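Local coordinates for F1 capsule-anchoring protein (Yersinia pestis, PDB 2XET) that probably helps assemble and export F1 capsular antigen fibres as the C-terminal domain of the Caf1A outer-membrane usher, at residues Lys50-Trp55 / Asn60-Ser65. Numbering follows the deposited sequence.
Sequences KILVKW and NQSCSS
W55 lays one face of its indole across the peptide joining Q61 to S62: Q61 O sits 3.3 Å above the W55 ring plane, over the ring centre, while S62 N lies over the same face, offset toward the rim. Q61 O also accepts a hydrogen bond from W55 N, 3.0 Å away, with an N-H...O angle of 172°. A chi1 of 52° tucks W55 CG between its own backbone N and carbonyl carbon, which folds the indole back along the partner chain; the ring therefore also reaches C63. C63 SG lies at the ring edge, near its plane, 3.7 Å from W55 CZ3, and its direction from the six-membered centroid is 86° off the normal, an edge-on sulfur-aromatic contact. On the same sheet face V53 CB meets C63 SG at 3.9 Å, and I51 CG1 packs against S65 CB at 3.7 Å. L52 CD1 reaches over the other face, 3.6 Å from C63 O and near the hydroxyls of S62 and S64, both of which bond N88 ND2.

Reciprocal N-H...O bonds, with I51 N 2.9 Å from S65 O, join I51 with S65 and V53 with C63 as hydrogen-bonded antiparallel pairs; L52-S64 between them, and K54-S62 beyond V53-C63, are non-hydrogen-bonded. C63 SG is bonded to C85 SG in a disulfide, and S65 OG bonds T84 O, so strand 79-87 holds both inward-facing residues. This beta hairpin belongs to the PapC C-terminal domain, of the transthyretin clan. Its strands 48-54 and 62-68 lie between strands 21-24 and 79-87 in the sheet, with I51, V53, W55 and S65 touching side chains of strand 2-10.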
ATOM      1  N   LYS A  50       2.156   2.404   8.001  1.00  9.42           N
ATOM      2  CA  LYS A  50       2.595   3.371   6.998  1.00  9.65           C
ATOM      3  C   LYS A  50       3.408   2.584   5.979  1.00  8.67           C
ATOM      4  O   LYS A  50       4.266   1.779   6.357  1.00  8.86           O
ATOM      5  CB  LYS A  50       3.462   4.469   7.619  1.00  9.55           C
ATOM      6  CG  LYS A  50       2.656   5.413   8.541  1.00 11.04           C
ATOM      7  CD  LYS A  50       3.521   6.510   9.145  1.00 13.41           C
ATOM      8  CE  LYS A  50       2.698   7.309  10.153  1.00 18.06           C
ATOM      9  NZ  LYS A  50       1.651   8.106   9.459  1.00 21.78           N
ATOM     10  N   ILE A  51       3.115   2.809   4.704  1.00  8.48           N
ATOM     11  CA  ILE A  51       3.830   2.109   3.625  1.00  7.83           C
ATOM     12  C   ILE A  51       4.518   3.043   2.634  1.00  7.72           C
ATOM     13  O   ILE A  51       4.138   4.217   2.489  1.00  7.29           O
ATOM     14  CB  ILE A  51       2.895   1.115   2.860  1.00  7.86           C
ATOM     15  CG1 ILE A  51       1.744   1.869   2.171  1.00  6.55           C
ATOM     16  CG2 ILE A  51       2.388  -0.008   3.803  1.00  8.08           C
ATOM     17  CD1 ILE A  51       0.858   1.005   1.246  1.00  6.52           C
ATOM     18  N   LEU A  52       5.574   2.515   2.006  1.00  7.11           N
ATOM     19  CA  LEU A  52       6.252   3.145   0.896  1.00  7.52           C
ATOM     20  C   LEU A  52       5.979   2.291  -0.329  1.00  7.45           C
ATOM     21  O   LEU A  52       6.040   1.060  -0.261  1.00  7.16           O
ATOM     22  CB  LEU A  52       7.762   3.175   1.145  1.00  7.38           C
ATOM     23  CG  LEU A  52       8.636   3.851   0.080  1.00  8.70           C
ATOM     24  CD1 LEU A  52       8.351   5.358  -0.088  1.00  9.08           C
ATOM     25  CD2 LEU A  52      10.128   3.597   0.350  1.00  8.51           C
ATOM     26  N   VAL A  53       5.691   2.960  -1.443  1.00  7.51           N
ATOM     27  CA  VAL A  53       5.407   2.299  -2.700  1.00  7.31           C
ATOM     28  C   VAL A  53       6.417   2.884  -3.686  1.00  7.60           C
ATOM     29  O   VAL A  53       6.499   4.109  -3.832  1.00  7.24           O
ATOM     30  CB  VAL A  53       3.940   2.524  -3.110  1.00  8.39           C
ATOM     31  CG1 VAL A  53       3.625   1.796  -4.402  1.00  8.06           C
ATOM     32  CG2 VAL A  53       3.006   2.057  -1.973  1.00  7.37           C
ATOM     33  N   LYS A  54       7.216   2.027  -4.323  1.00  7.20           N
ATOM     34  CA  LYS A  54       8.397   2.512  -5.049  1.00  7.75           C
ATOM     35  C   LYS A  54       8.562   1.841  -6.420  1.00  7.58           C
ATOM     36  O   LYS A  54       8.403   0.620  -6.519  1.00  8.00           O
ATOM     37  CB  LYS A  54       9.654   2.306  -4.191  1.00  8.45           C
ATOM     38  CG  LYS A  54      10.926   3.009  -4.710  1.00  8.97           C
ATOM     39  CD  LYS A  54      12.083   2.818  -3.737  1.00 10.99           C
ATOM     40  CE  LYS A  54      13.373   3.439  -4.269  1.00 17.44           C
ATOM     41  NZ  LYS A  54      14.489   3.156  -3.310  1.00 20.70           N
ATOM     42  N   TRP A  55       8.839   2.646  -7.452  1.00  7.22           N
ATOM     43  CA  TRP A  55       9.117   2.132  -8.809  1.00  7.99           C
ATOM     44  C   TRP A  55      10.382   2.742  -9.430  1.00  8.71           C
ATOM     45  O   TRP A  55      10.686   2.499 -10.595  1.00 10.52           O
ATOM     46  CB  TRP A  55       7.911   2.345  -9.751  1.00  8.09           C
ATOM     47  CG  TRP A  55       7.431   3.759  -9.757  1.00  7.47           C
ATOM     48  CD1 TRP A  55       7.772   4.741 -10.650  1.00  8.68           C
ATOM     49  CD2 TRP A  55       6.511   4.362  -8.827  1.00  8.17           C
ATOM     50  NE1 TRP A  55       7.161   5.920 -10.311  1.00  8.10           N
ATOM     51  CE2 TRP A  55       6.356   5.717  -9.219  1.00  8.17           C
ATOM     52  CE3 TRP A  55       5.801   3.896  -7.706  1.00  8.98           C
ATOM     53  CZ2 TRP A  55       5.545   6.622  -8.504  1.00  8.65           C
ATOM     54  CZ3 TRP A  55       4.966   4.792  -7.013  1.00  7.86           C
ATOM     55  CH2 TRP A  55       4.862   6.144  -7.411  1.00  7.79           C
ATOM     56  N   ASN A  60       9.713  11.793  -7.469  1.00  9.23           N
ATOM     57  CA  ASN A  60       8.409  11.459  -8.053  1.00  8.96           C
ATOM     58  C   ASN A  60       8.302  10.002  -8.504  1.00  8.10           C
ATOM     59  O   ASN A  60       7.380   9.653  -9.245  1.00  8.59           O
ATOM     60  CB  ASN A  60       8.034  12.422  -9.187  1.00  9.17           C
ATOM     61  CG  ASN A  60       6.569  12.839  -9.140  1.00 12.23           C
ATOM     62  OD1 ASN A  60       6.008  13.085  -8.062  1.00 13.70           O
ATOM     63  ND2 ASN A  60       5.943  12.932 -10.310  1.00 14.58           N
ATOM     64  N   GLN A  61       9.212   9.157  -8.023  1.00  6.71           N
ATOM     65  CA  GLN A  61       9.168   7.715  -8.357  1.00  6.75           C
ATOM     66  C   GLN A  61       8.852   6.829  -7.161  1.00  7.07           C
ATOM     67  O   GLN A  61       9.094   5.625  -7.178  1.00  6.15           O
ATOM     68  CB  GLN A  61      10.425   7.256  -9.103  1.00  6.77           C
ATOM     69  CG  GLN A  61      10.622   7.981 -10.418  1.00  8.00           C
ATOM     70  CD  GLN A  61      11.888   7.578 -11.156  1.00  9.16           C
ATOM     71  OE1 GLN A  61      12.865   7.135 -10.555  1.00 10.39           O
ATOM     72  NE2 GLN A  61      11.876   7.756 -12.470  1.00 10.84           N
ATOM     73  N   SER A  62       8.313   7.453  -6.120  1.00  6.51           N
ATOM     74  CA  SER A  62       7.766   6.705  -4.993  1.00  6.82           C
ATOM     75  C   SER A  62       6.658   7.542  -4.370  1.00  7.09           C
ATOM     76  O   SER A  62       6.536   8.744  -4.623  1.00  5.61           O
ATOM     77  CB  SER A  62       8.858   6.411  -3.957  1.00  7.78           C
ATOM     78  OG  SER A  62       9.223   7.591  -3.258  1.00  8.21           O
ATOM     79  N   CYS A  63       5.861   6.893  -3.537  1.00  6.14           N
ATOM     80  CA  CYS A  63       4.772   7.580  -2.832  1.00  7.20           C
ATOM     81  C   CYS A  63       4.521   6.913  -1.482  1.00  7.09           C
ATOM     82  O   CYS A  63       4.936   5.760  -1.264  1.00  7.74           O
ATOM     83  CB  CYS A  63       3.512   7.655  -3.694  1.00  6.91           C
ATOM     84  SG  CYS A  63       2.888   6.061  -4.288  1.00 11.52           S
ATOM     85  N   SER A  64       3.858   7.630  -0.580  1.00  7.10           N
ATOM     86  CA  SER A  64       3.669   7.148   0.784  1.00  7.71           C
ATOM     87  C   SER A  64       2.194   7.121   1.143  1.00  8.16           C
ATOM     88  O   SER A  64       1.452   8.035   0.789  1.00  8.14           O
ATOM     89  CB  SER A  64       4.426   8.039   1.777  1.00  8.49           C
ATOM     90  OG  SER A  64       5.829   8.007   1.491  1.00 10.37           O
ATOM     91  N   SER A  65       1.786   6.087   1.873  1.00  7.48           N
ATOM     92  CA  SER A  65       0.380   5.921   2.259  1.00  8.23           C
ATOM     93  C   SER A  65       0.230   5.477   3.723  1.00  7.96           C
ATOM     94  O   SER A  65       1.039   4.705   4.235  1.00  7.84           O
ATOM     95  CB  SER A  65      -0.270   4.823   1.379  1.00  8.34           C
ATOM     96  OG  SER A  65      -0.414   5.233   0.031  1.00 12.39           O
TER